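PDB 3FIJ: Lin1909 protein from Listeria innocua, which is uncharacterised but probably acts as a gamma-glutamyl-gamma-aminobutyrate hydrolase of the peptidase C26 family, and binds a manganese ion. Local coordinates for residues P5-T10 and A235-S240; D35-V40 and Q231-L236; K109-I114 and S210-V215; G152-D157 and K172-L177; S162-H167 and I200-G205. All coordinates share one frame; numbering follows the deposited sequence.

Contact 1: residues P5-T10 and A235-S240; sequences PVIGIT and ALVDES
The pyrrolidine ring of P5 is the one ring in this contact, and it meets the helix through its CB and CG corner. P5 CB lies 3.5 Å from S240 OG, while P5 CG reaches V237 CG1 at 4.1 Å, the two side chains crossing at about a right angle. Two residues on, I7 sends its branches to three places. I7 CG1, beside the backbone N (chi1 -59°), runs across V237 and comes 4.2 Å from V237 CG2. The turn at chi2 then carries I7 CD1 to 3.6 Å from S240 OG. I7 CG2, anti to the backbone N, meets L236 CD2 tip to tip at 4.2 Å. Strand 6-10 belongs to the parallel half of the central sheet in this alpha/beta fold of the class I glutamine amidotransferase type, and helix 227-241 lies over it, the short axes 9.5 Å apart and inclined at 126°. L236 also rests on L66 of the adjoining strand 64-67. S240 OG, although pressed against carbon, is satisfied within its own helix: in the crowded position between backbone N and carbonyl carbon (chi1 71°), it donates to V237 O at 3.0 Å from above the carbonyl plane.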
# COMPACT_ATOMS: atom_id res chain seq x y z
N PRO A 5 5.27 42.44 -12.02
CA PRO A 5 5.86 41.79 -13.19
C PRO A 5 5.24 40.39 -13.29
O PRO A 5 5.08 39.70 -12.28
CB PRO A 5 7.34 41.71 -12.83
CG PRO A 5 7.53 42.83 -11.87
CD PRO A 5 6.31 42.75 -11.02
N VAL A 6 4.89 39.98 -14.51
CA VAL A 6 4.31 38.66 -14.71
C VAL A 6 5.42 37.65 -14.95
O VAL A 6 6.31 37.88 -15.76
CB VAL A 6 3.34 38.64 -15.92
CG1 VAL A 6 2.90 37.22 -16.22
CG2 VAL A 6 2.12 39.51 -15.64
N ILE A 7 5.39 36.53 -14.23
CA ILE A 7 6.40 35.49 -14.39
C ILE A 7 5.77 34.19 -14.89
O ILE A 7 4.95 33.57 -14.21
CB ILE A 7 7.15 35.19 -13.06
CG1 ILE A 7 7.84 36.46 -12.54
CG2 ILE A 7 8.19 34.10 -13.29
CD1 ILE A 7 8.94 37.00 -13.45
N GLY A 8 6.16 33.78 -16.09
CA GLY A 8 5.66 32.54 -16.66
C GLY A 8 6.44 31.40 -16.04
O GLY A 8 7.66 31.33 -16.19
N ILE A 9 5.75 30.52 -15.33
CA ILE A 9 6.39 29.38 -14.70
C ILE A 9 6.08 28.14 -15.52
O ILE A 9 4.93 27.84 -15.81
CB ILE A 9 5.88 29.14 -13.27
CG1 ILE A 9 6.19 30.36 -12.40
CG2 ILE A 9 6.51 27.86 -12.72
CD1 ILE A 9 5.75 30.20 -10.95
N THR A 10 7.13 27.42 -15.86
CA THR A 10 7.01 26.22 -16.66
C THR A 10 6.63 25.05 -15.73
O THR A 10 7.02 25.04 -14.57
CB THR A 10 8.35 25.98 -17.37
OG1 THR A 10 8.12 25.37 -18.64
CG2 THR A 10 9.27 25.13 -16.53
N ALA A 235 15.91 38.46 -7.65
CA ALA A 235 16.69 38.95 -8.79
C ALA A 235 15.92 38.76 -10.10
O ALA A 235 15.85 39.67 -10.92
CB ALA A 235 18.03 38.22 -8.85
N LEU A 236 15.33 37.59 -10.29
CA LEU A 236 14.56 37.33 -11.50
C LEU A 236 13.44 38.36 -11.65
O LEU A 236 13.23 38.91 -12.72
CB LEU A 236 13.95 35.93 -11.47
CG LEU A 236 12.93 35.71 -12.60
CD1 LEU A 236 13.63 35.78 -13.96
CD2 LEU A 236 12.24 34.36 -12.41
N VAL A 237 12.72 38.61 -10.56
CA VAL A 237 11.62 39.57 -10.60
C VAL A 237 12.14 41.00 -10.77
O VAL A 237 11.55 41.78 -11.53
CB VAL A 237 10.75 39.47 -9.33
CG1 VAL A 237 9.80 40.67 -9.24
CG2 VAL A 237 9.95 38.17 -9.35
N ASP A 238 13.22 41.34 -10.08
CA ASP A 238 13.80 42.68 -10.21
C ASP A 238 14.20 42.93 -11.65
O ASP A 238 13.91 43.97 -12.23
CB ASP A 238 15.04 42.84 -9.33
CG ASP A 238 14.71 42.95 -7.86
OD1 ASP A 238 13.54 43.25 -7.54
OD2 ASP A 238 15.61 42.74 -7.02
N GLU A 239 14.87 41.94 -12.22
CA GLU A 239 15.34 42.02 -13.59
C GLU A 239 14.18 42.06 -14.58
O GLU A 239 14.19 42.85 -15.52
CB GLU A 239 16.26 40.84 -13.88
CG GLU A 239 17.46 41.16 -14.75
CD GLU A 239 18.41 42.17 -14.12
OE1 GLU A 239 18.68 42.08 -12.90
OE2 GLU A 239 18.91 43.05 -14.85
N SER A 240 13.17 41.22 -14.38
CA SER A 240 12.05 41.24 -15.31
C SER A 240 11.33 42.57 -15.19
O SER A 240 10.59 42.97 -16.09
CB SER A 240 11.09 40.07 -15.06
OG SER A 240 10.37 40.24 -13.86

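Contact 2: residues D35-V40 and Q231-L236; sequences DAIQKV and QLFQAL
Two helices on one side of the central sheet of this class I glutamine amidotransferase-like fold, 31-40 and the C-terminal 227-241, cross here at -69° with their short axes 9.0 Å apart. The key piece is a CH-pi contact: A36 CB sits 3.5 Å from the centroid of the F233 ring, only 4° off the normal, so that all six ring carbons are almost equally close to the methyl. F233 CG lies beside its backbone N (chi1 -61°), which sends the ring off the helix toward A36; the ring also meets F112 of strand 111-114 edge-to-face. I37 CD1 approaches obliquely, 4.2 Å from F233 CD2, and reaches on to L236 CD2. At the end of the segment V40 wedges against the helix backbone, its CG1 lying 3.5 Å from Q234 CA and 3.6 Å from F233 O. Q234 bends at chi2, which brings its amide obliquely across V40. The NE2 end of that amide is bonded to D238 in the next turn of the same helix, which leaves the oxygen turned to the valine, with Q234 OE1 3.2 Å from V40 CG2.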
# COMPACT_ATOMS: atom_id res chain seq x y z
N ASP A 35 4.98 29.94 -4.92
CA ASP A 35 5.10 30.54 -3.59
C ASP A 35 6.29 31.50 -3.64
O ASP A 35 6.21 32.64 -3.22
CB ASP A 35 5.38 29.49 -2.50
CG ASP A 35 4.20 28.56 -2.25
OD1 ASP A 35 3.05 28.93 -2.54
OD2 ASP A 35 4.45 27.44 -1.74
N ALA A 36 7.40 31.00 -4.18
CA ALA A 36 8.61 31.79 -4.31
C ALA A 36 8.36 33.09 -5.08
O ALA A 36 8.73 34.17 -4.63
CB ALA A 36 9.69 30.97 -5.01
N ILE A 37 7.73 32.98 -6.23
CA ILE A 37 7.47 34.17 -7.03
C ILE A 37 6.56 35.14 -6.29
O ILE A 37 6.81 36.34 -6.26
CB ILE A 37 6.83 33.81 -8.39
CG1 ILE A 37 7.84 33.04 -9.24
CG2 ILE A 37 6.34 35.07 -9.09
CD1 ILE A 37 9.17 33.73 -9.39
N GLN A 38 5.49 34.62 -5.70
CA GLN A 38 4.55 35.47 -4.98
C GLN A 38 5.18 36.16 -3.77
O GLN A 38 4.90 37.33 -3.51
CB GLN A 38 3.33 34.66 -4.55
CG GLN A 38 2.36 34.40 -5.69
CD GLN A 38 1.27 33.40 -5.32
OE1 GLN A 38 0.31 33.21 -6.06
NE2 GLN A 38 1.43 32.75 -4.17
N LYS A 39 6.04 35.45 -3.05
CA LYS A 39 6.70 36.03 -1.89
C LYS A 39 7.59 37.19 -2.33
O LYS A 39 7.75 38.16 -1.60
CB LYS A 39 7.55 34.96 -1.18
CG LYS A 39 8.68 35.52 -0.31
CD LYS A 39 8.18 36.36 0.87
CE LYS A 39 8.28 35.60 2.19
NZ LYS A 39 9.68 35.21 2.53
N VAL A 40 8.14 37.09 -3.53
CA VAL A 40 9.06 38.10 -4.03
C VAL A 40 8.45 39.29 -4.80
O VAL A 40 9.17 40.22 -5.17
CB VAL A 40 10.16 37.38 -4.85
CG1 VAL A 40 10.49 38.12 -6.11
CG2 VAL A 40 11.38 37.21 -3.97
N GLN A 231 16.65 35.49 -2.51
CA GLN A 231 17.26 36.53 -3.34
C GLN A 231 17.32 36.12 -4.81
O GLN A 231 17.21 36.96 -5.71
CB GLN A 231 18.67 36.83 -2.85
CG GLN A 231 18.76 37.62 -1.57
CD GLN A 231 20.19 37.99 -1.25
OE1 GLN A 231 20.88 38.63 -2.07
NE2 GLN A 231 20.66 37.60 -0.06
N LEU A 232 17.50 34.83 -5.06
CA LEU A 232 17.57 34.35 -6.43
C LEU A 232 16.28 34.69 -7.15
O LEU A 232 16.29 35.25 -8.25
CB LEU A 232 17.82 32.84 -6.45
CG LEU A 232 19.30 32.42 -6.40
CD1 LEU A 232 20.02 33.20 -5.30
CD2 LEU A 232 19.41 30.93 -6.18
N PHE A 233 15.14 34.36 -6.54
CA PHE A 233 13.87 34.66 -7.18
C PHE A 233 13.64 36.17 -7.23
O PHE A 233 13.01 36.68 -8.17
CB PHE A 233 12.72 33.98 -6.45
CG PHE A 233 12.82 32.49 -6.41
CD1 PHE A 233 13.42 31.84 -5.34
CD2 PHE A 233 12.34 31.72 -7.47
CE1 PHE A 233 13.53 30.46 -5.31
CE2 PHE A 233 12.44 30.33 -7.46
CZ PHE A 233 13.04 29.70 -6.37
N GLN A 234 14.16 36.89 -6.23
CA GLN A 234 14.01 38.34 -6.17
C GLN A 234 14.71 38.95 -7.37
O GLN A 234 14.16 39.84 -8.04
CB GLN A 234 14.63 38.89 -4.88
CG GLN A 234 14.40 40.39 -4.68
CD GLN A 234 12.92 40.75 -4.62
OE1 GLN A 234 12.20 40.34 -3.71
NE2 GLN A 234 12.47 41.53 -5.60
N ALA A 235 15.91 38.46 -7.65
CA ALA A 235 16.69 38.95 -8.79
C ALA A 235 15.92 38.76 -10.10
O ALA A 235 15.85 39.67 -10.92
CB ALA A 235 18.03 38.22 -8.85
N LEU A 236 15.33 37.59 -10.29
CA LEU A 236 14.56 37.33 -11.50
C LEU A 236 13.44 38.36 -11.65
O LEU A 236 13.23 38.91 -12.72
CB LEU A 236 13.95 35.93 -11.47
CG LEU A 236 12.93 35.71 -12.60
CD1 LEU A 236 13.63 35.78 -13.96
CD2 LEU A 236 12.24 34.36 -12.41

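Contact 3: residues K109-I114 and S210-V215; sequences KPIFAI and SWYLGV
L213 O takes one hydrogen bond and two C-H approaches, all from the neighbouring strand. A113 N donates to it in the carbonyl plane at 3.0 Å and nearly straight (166°), F112 CA brings a weaker C-H, and the edge of the F112 ring closes in from its own plane, F112 CD1 lying 3.1 Å from L213 O. The same parallel ladder runs on both ways: I111 N to W211 O, L213 N to I111 O, the longest at 3.3 Å and nearly along the C=O axis, and V215 N to A113 O. Just before the strands begin, S210 OG donates to K109 O at 2.9 Å from above the carbonyl plane. On one face F112, with CG anti to its backbone N (chi1 -178°), lies alongside L213 and points the same way, so that F112 CE1 is 3.9 Å from L213 CD2; V215 CG2 comes to the same ring atom obliquely. On the other face Y212 slants across I111, its CD1 3.7 Å from I111 CG2, and carries its ring edge and hydroxyl to A113, with Y212 OH 3.8 Å from A113 CB. That ring also lies over the backbone of G214, with G214 N off toward its rim. Helix 227-241 covers the F112 face and helix 116-124 the Y212 face. These are adjacent inner strands of the class I glutamine amidotransferase fold: I114 touches H218 and E220, which with the cysteine following I114 are consistent with a Cys-His-Glu catalytic triad at the strand ends.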
# COMPACT_ATOMS: atom_id res chain seq x y z
N LYS A 109 13.98 39.11 -22.44
CA LYS A 109 13.42 39.00 -21.10
C LYS A 109 14.26 38.05 -20.27
O LYS A 109 14.79 37.07 -20.79
CB LYS A 109 11.97 38.54 -21.17
CG LYS A 109 11.08 39.54 -21.88
CD LYS A 109 9.64 39.07 -21.98
CE LYS A 109 8.79 40.10 -22.73
NZ LYS A 109 7.44 39.59 -23.03
N PRO A 110 14.39 38.32 -18.96
CA PRO A 110 15.17 37.49 -18.04
C PRO A 110 14.67 36.05 -17.90
O PRO A 110 13.47 35.78 -17.93
CB PRO A 110 15.10 38.27 -16.74
CG PRO A 110 13.71 38.85 -16.80
CD PRO A 110 13.64 39.35 -18.23
N ILE A 111 15.62 35.13 -17.74
CA ILE A 111 15.35 33.70 -17.62
C ILE A 111 16.05 33.12 -16.39
O ILE A 111 17.25 33.32 -16.21
CB ILE A 111 15.90 32.93 -18.85
CG1 ILE A 111 15.26 33.48 -20.12
CG2 ILE A 111 15.68 31.41 -18.68
CD1 ILE A 111 15.91 32.94 -21.40
N PHE A 112 15.30 32.42 -15.55
CA PHE A 112 15.84 31.76 -14.36
C PHE A 112 15.47 30.28 -14.51
O PHE A 112 14.29 29.92 -14.61
CB PHE A 112 15.23 32.38 -13.07
CG PHE A 112 15.78 31.80 -11.78
CD1 PHE A 112 17.09 31.32 -11.70
CD2 PHE A 112 14.98 31.74 -10.64
CE1 PHE A 112 17.60 30.79 -10.49
CE2 PHE A 112 15.48 31.21 -9.43
CZ PHE A 112 16.80 30.73 -9.36
N ALA A 113 16.48 29.43 -14.55
CA ALA A 113 16.26 27.99 -14.71
C ALA A 113 16.70 27.21 -13.48
O ALA A 113 17.77 27.46 -12.91
CB ALA A 113 17.00 27.50 -15.94
N ILE A 114 15.88 26.24 -13.09
CA ILE A 114 16.16 25.41 -11.93
C ILE A 114 16.22 23.91 -12.25
O ILE A 114 15.35 23.38 -12.95
CB ILE A 114 15.10 25.67 -10.82
CG1 ILE A 114 15.34 27.06 -10.20
CG2 ILE A 114 15.14 24.58 -9.76
CD1 ILE A 114 14.26 27.52 -9.22
N SER A 210 19.65 38.20 -22.92
CA SER A 210 18.85 38.12 -21.70
C SER A 210 19.68 37.85 -20.45
O SER A 210 20.71 37.19 -20.50
CB SER A 210 17.79 37.01 -21.80
OG SER A 210 16.86 37.23 -22.84
N TRP A 211 19.21 38.38 -19.32
CA TRP A 211 19.84 38.14 -18.03
C TRP A 211 19.54 36.66 -17.80
O TRP A 211 18.44 36.19 -18.11
CB TRP A 211 19.15 38.99 -16.96
CG TRP A 211 19.63 38.77 -15.56
CD1 TRP A 211 20.56 39.52 -14.88
CD2 TRP A 211 19.17 37.77 -14.64
NE1 TRP A 211 20.70 39.04 -13.60
CE2 TRP A 211 19.86 37.98 -13.42
CE3 TRP A 211 18.24 36.73 -14.73
CZ2 TRP A 211 19.66 37.17 -12.31
CZ3 TRP A 211 18.04 35.92 -13.61
CH2 TRP A 211 18.74 36.15 -12.42
N TYR A 212 20.50 35.90 -17.29
CA TYR A 212 20.26 34.48 -17.09
C TYR A 212 21.04 33.86 -15.95
O TYR A 212 22.24 34.09 -15.81
CB TYR A 212 20.59 33.71 -18.38
CG TYR A 212 20.55 32.20 -18.20
CD1 TYR A 212 19.33 31.54 -18.04
CD2 TYR A 212 21.72 31.45 -18.15
CE1 TYR A 212 19.28 30.17 -17.83
CE2 TYR A 212 21.69 30.06 -17.95
CZ TYR A 212 20.46 29.43 -17.79
OH TYR A 212 20.38 28.07 -17.58
N LEU A 213 20.33 33.07 -15.15
CA LEU A 213 20.94 32.35 -14.05
C LEU A 213 20.36 30.94 -14.02
O LEU A 213 19.14 30.75 -13.94
CB LEU A 213 20.67 33.03 -12.71
CG LEU A 213 21.23 32.18 -11.54
CD1 LEU A 213 22.73 32.01 -11.72
CD2 LEU A 213 20.91 32.83 -10.20
N GLY A 214 21.24 29.95 -14.10
CA GLY A 214 20.81 28.56 -14.06
C GLY A 214 21.49 27.88 -12.88
O GLY A 214 22.72 27.95 -12.76
N VAL A 215 20.71 27.27 -11.99
CA VAL A 215 21.26 26.57 -10.84
C VAL A 215 20.79 25.11 -10.86
O VAL A 215 19.63 24.82 -11.16
CB VAL A 215 20.88 27.26 -9.50
CG1 VAL A 215 21.53 28.64 -9.46
CG2 VAL A 215 19.36 27.38 -9.37

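Contact 4: residues G152-D157 and K172-L177; sequences GSHTID and KLVNSL. With MN (manganese (II) ion), chain I.
K172 opens the second segment with its carbonyl, which accepts the N-H of I156. L173 follows on the face it shares with T155, the two crossing obliquely and tightly: L173 CD1 is 3.3 Å from T155 CB. V174 is the centre of the pairing. Its N donates to H154 O at 3.1 Å in an almost perfectly straight bond (178°), and V174 O takes two donors, S153 N at 2.9 Å from above the carbonyl plane and H154 N at 3.2 Å within it. Two residues, S153 and H154, are thus set opposite the single V174, which makes a classic beta bulge in an antiparallel pair at the border of this chain's sheet. V174 CG1 packs 3.5 Å from H154 CE1, the two side chains lying side by side. N175 turns its carboxamide away to H218 N and E149 O, while N175 O accepts a metal-bound water at 2.8 Å. S176 comes last, with OG anti to its backbone N (chi1 -165°) and 2.2 Å from the manganese. From the other strand H154, whose CG sits in the crowded position between N and carbonyl carbon (chi1 55°), reaches the same ion with NE2 at 2.3 Å. H143, H178 and E201 complete six ligands, and E81 of a third subunit accepts from T155 N. Held through NE2, the imidazole of H154 is probably uncharged, and the cation would be expected to make both its water and the S176 hydroxyl more acidic than in free solution.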
# COMPACT_ATOMS: atom_id res chain seq x y z
N GLY A 152 20.37 22.13 2.52
CA GLY A 152 21.51 21.95 1.63
C GLY A 152 22.21 20.64 1.95
O GLY A 152 22.07 20.13 3.06
N SER A 153 22.96 20.10 0.99
CA SER A 153 23.66 18.84 1.22
C SER A 153 25.11 18.83 0.76
O SER A 153 25.97 18.23 1.41
CB SER A 153 22.90 17.69 0.55
OG SER A 153 22.84 17.86 -0.86
N HIS A 154 25.39 19.48 -0.37
CA HIS A 154 26.75 19.53 -0.87
C HIS A 154 27.22 20.98 -1.03
O HIS A 154 26.43 21.85 -1.39
CB HIS A 154 26.92 18.74 -2.19
CG HIS A 154 25.99 19.14 -3.31
ND1 HIS A 154 25.64 20.45 -3.57
CD2 HIS A 154 25.42 18.40 -4.29
CE1 HIS A 154 24.90 20.50 -4.66
NE2 HIS A 154 24.75 19.27 -5.12
N THR A 155 28.49 21.23 -0.72
CA THR A 155 29.04 22.58 -0.80
C THR A 155 29.58 22.95 -2.19
O THR A 155 30.28 22.18 -2.84
CB THR A 155 30.13 22.83 0.30
OG1 THR A 155 31.35 23.28 -0.30
CG2 THR A 155 30.38 21.58 1.12
N ILE A 156 29.24 24.15 -2.64
CA ILE A 156 29.66 24.62 -3.95
C ILE A 156 30.63 25.79 -3.92
O ILE A 156 30.49 26.70 -3.11
CB ILE A 156 28.45 25.05 -4.79
CG1 ILE A 156 27.65 26.12 -4.02
CG2 ILE A 156 27.60 23.83 -5.10
CD1 ILE A 156 26.45 26.67 -4.76
N ASP A 157 31.60 25.76 -4.83
CA ASP A 157 32.59 26.82 -4.96
C ASP A 157 31.95 27.81 -5.93
O ASP A 157 31.50 27.42 -7.01
CB ASP A 157 33.88 26.27 -5.55
CG ASP A 157 34.47 25.15 -4.71
OD1 ASP A 157 34.95 25.43 -3.59
OD2 ASP A 157 34.45 23.99 -5.17
N LYS A 172 28.92 27.85 0.06
CA LYS A 172 27.53 27.75 0.51
C LYS A 172 26.99 26.33 0.27
O LYS A 172 27.27 25.73 -0.77
CB LYS A 172 26.68 28.74 -0.29
CG LYS A 172 25.18 28.49 -0.27
CD LYS A 172 24.53 29.03 0.98
CE LYS A 172 23.02 29.06 0.82
NZ LYS A 172 22.67 29.65 -0.50
N LEU A 173 26.24 25.79 1.22
CA LEU A 173 25.67 24.46 1.03
C LEU A 173 24.33 24.57 0.33
O LEU A 173 23.46 25.34 0.74
CB LEU A 173 25.53 23.70 2.35
CG LEU A 173 26.69 22.74 2.65
CD1 LEU A 173 28.01 23.51 2.72
CD2 LEU A 173 26.44 22.01 3.97
N VAL A 174 24.17 23.79 -0.73
CA VAL A 174 22.97 23.81 -1.55
C VAL A 174 22.37 22.39 -1.68
O VAL A 174 23.08 21.40 -1.56
CB VAL A 174 23.36 24.40 -2.92
CG1 VAL A 174 23.04 23.44 -4.03
CG2 VAL A 174 22.69 25.75 -3.10
N ASN A 175 21.06 22.29 -1.94
CA ASN A 175 20.45 20.96 -2.05
C ASN A 175 20.69 20.30 -3.41
O ASN A 175 21.27 20.92 -4.31
CB ASN A 175 18.95 21.00 -1.72
CG ASN A 175 18.16 21.95 -2.61
OD1 ASN A 175 18.69 22.61 -3.50
ND2 ASN A 175 16.85 22.02 -2.36
N SER A 176 20.26 19.05 -3.56
CA SER A 176 20.49 18.33 -4.81
C SER A 176 19.48 17.19 -5.01
O SER A 176 19.34 16.31 -4.16
CB SER A 176 21.93 17.78 -4.80
OG SER A 176 22.34 17.36 -6.08
N LEU A 177 18.77 17.24 -6.13
CA LEU A 177 17.76 16.23 -6.47
C LEU A 177 17.86 15.86 -7.95
O LEU A 177 16.88 15.95 -8.68
CB LEU A 177 16.35 16.77 -6.20
CG LEU A 177 15.87 16.93 -4.76
CD1 LEU A 177 16.09 15.63 -4.00
CD2 LEU A 177 16.62 18.05 -4.09
MN MN I . 23.88 18.56 -7.18
O HOH W 1 22.34 20.19 -6.84

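Contact 5: residues S162-H167 and I200-G205; sequences SELAKH and IEAVEG. With MN (manganese (II) ion), chain I.
A short helical turn at 163-166, opened by an ST motif at S162, is clasped by a carboxylate from strand 200-205 of the central sheet. E204 sends an extended chain across, CG beside its backbone N (chi1 -62°), and grips two successive backbone N-H groups with its two oxygens. E163 N donates to E204 OE2 at 2.9 Å and L164 N to E204 OE1 at 2.7 Å, each on the syn lone pair. Both bonds are moderately bent (151° and 152°), and E163 CB is drawn to 3.1 Å from E204 OE2. Beside the clasp L164, its CG anti to the backbone N, rests CD2 against A202 CB at 3.6 Å, so that E204 and A202 both face the turn. In the second shell T192 OG1 of the neighbouring strand bonds to E204 OE1, giving that buried oxygen another partner. The amides and this hydroxyl would tend to favour the ionised carboxylate. S162 OG accepts A165 N at 3.1 Å and is also bonded to E159 O, which fixes the start of the turn. A salt bridge, its hydrogen bond weak, joins K166 NZ to E163 OE1 farther out, and E163 OE2 has a weak bond from W211. Along the strand from A202 lies the metal site. E201 bends at chi2 and places its carboxylate with one oxygen on the ion and one on its water: OE2 is 2.4 Å from the manganese, and E201 OE1 accepts that water at 2.7 Å.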
# COMPACT_ATOMS: atom_id res chain seq x y z
N SER A 162 30.94 36.23 -10.44
CA SER A 162 29.65 35.86 -10.99
C SER A 162 28.41 36.52 -10.39
O SER A 162 28.42 37.03 -9.26
CB SER A 162 29.46 34.35 -10.91
OG SER A 162 29.15 33.96 -9.59
N GLU A 163 27.33 36.50 -11.17
CA GLU A 163 26.05 37.04 -10.74
C GLU A 163 25.67 36.28 -9.48
O GLU A 163 25.22 36.86 -8.50
CB GLU A 163 25.00 36.80 -11.83
CG GLU A 163 23.61 37.35 -11.54
CD GLU A 163 23.49 38.85 -11.79
OE1 GLU A 163 24.18 39.35 -12.71
OE2 GLU A 163 22.71 39.53 -11.08
N LEU A 164 25.88 34.96 -9.51
CA LEU A 164 25.55 34.10 -8.37
C LEU A 164 26.19 34.64 -7.11
O LEU A 164 25.55 34.69 -6.05
CB LEU A 164 26.03 32.67 -8.62
CG LEU A 164 25.58 31.64 -7.57
CD1 LEU A 164 24.06 31.58 -7.55
CD2 LEU A 164 26.16 30.27 -7.91
N ALA A 165 27.45 35.04 -7.23
CA ALA A 165 28.22 35.57 -6.11
C ALA A 165 27.60 36.82 -5.49
O ALA A 165 27.96 37.21 -4.38
CB ALA A 165 29.67 35.84 -6.54
N LYS A 166 26.68 37.46 -6.20
CA LYS A 166 26.01 38.65 -5.68
C LYS A 166 24.96 38.22 -4.65
O LYS A 166 24.45 39.04 -3.89
CB LYS A 166 25.29 39.41 -6.79
CG LYS A 166 26.17 39.99 -7.87
CD LYS A 166 25.34 40.76 -8.89
CE LYS A 166 26.20 41.27 -10.03
NZ LYS A 166 25.38 41.97 -11.07
N HIS A 167 24.65 36.93 -4.64
CA HIS A 167 23.64 36.43 -3.73
C HIS A 167 24.09 35.28 -2.83
O HIS A 167 23.51 35.06 -1.77
CB HIS A 167 22.41 36.02 -4.55
CG HIS A 167 21.93 37.09 -5.49
ND1 HIS A 167 22.28 37.12 -6.82
CD2 HIS A 167 21.15 38.17 -5.29
CE1 HIS A 167 21.73 38.17 -7.40
NE2 HIS A 167 21.04 38.83 -6.49
N ILE A 200 28.93 20.57 -12.59
CA ILE A 200 28.37 21.90 -12.80
C ILE A 200 27.07 22.15 -12.05
O ILE A 200 26.06 21.47 -12.27
CB ILE A 200 28.14 22.13 -14.31
CG1 ILE A 200 29.49 22.17 -15.02
CG2 ILE A 200 27.37 23.43 -14.53
CD1 ILE A 200 29.40 21.96 -16.52
N GLU A 201 27.09 23.16 -11.18
CA GLU A 201 25.93 23.51 -10.35
C GLU A 201 25.25 24.82 -10.74
O GLU A 201 24.08 25.03 -10.43
CB GLU A 201 26.34 23.57 -8.88
CG GLU A 201 26.58 22.21 -8.22
CD GLU A 201 25.30 21.40 -8.01
OE1 GLU A 201 24.27 21.97 -7.59
OE2 GLU A 201 25.33 20.17 -8.24
N ALA A 202 25.99 25.70 -11.42
CA ALA A 202 25.43 26.98 -11.84
C ALA A 202 26.05 27.47 -13.15
O ALA A 202 27.26 27.41 -13.37
CB ALA A 202 25.64 28.03 -10.74
N VAL A 203 25.20 27.98 -14.04
CA VAL A 203 25.66 28.47 -15.32
C VAL A 203 25.08 29.86 -15.56
O VAL A 203 23.93 30.12 -15.23
CB VAL A 203 25.20 27.55 -16.46
CG1 VAL A 203 25.70 28.08 -17.81
CG2 VAL A 203 25.69 26.13 -16.21
N GLU A 204 25.89 30.75 -16.12
CA GLU A 204 25.43 32.10 -16.44
C GLU A 204 25.80 32.40 -17.88
O GLU A 204 26.63 31.72 -18.48
CB GLU A 204 26.04 33.12 -15.48
CG GLU A 204 25.63 32.86 -14.03
CD GLU A 204 26.24 33.82 -13.03
OE1 GLU A 204 26.15 33.52 -11.81
OE2 GLU A 204 26.79 34.86 -13.44
N GLY A 205 25.16 33.40 -18.46
CA GLY A 205 25.48 33.74 -19.83
C GLY A 205 26.45 34.89 -19.89
O GLY A 205 26.76 35.52 -18.88
MN MN I . 23.88 18.56 -7.18
O HOH W 1 22.34 20.19 -6.84

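Contacts 4 and 5 meet at the manganese: H154, S176 and E201 bind the same ion, and its water bonds to N175 O of contact 4 and E201 OE1 of contact 5; the centres are 14 Å apart. Contact 5 adjoins contact 3 in the sheet, where G214 O and V203 N are probably hydrogen-bonded at 2.8 Å. Contact 3 packs through F112 against helix 227-241, which contacts 1 and 2 both use; their centres lie 8 Å apart, and V237 CG2 touches V40 CG1 at 3.3 Å. The metal thus lies at one end of the series and contact 1 at the other, about 24 Å between the centres of contacts 1 and 4. The side chain of V215 is about 9 Å from the ion.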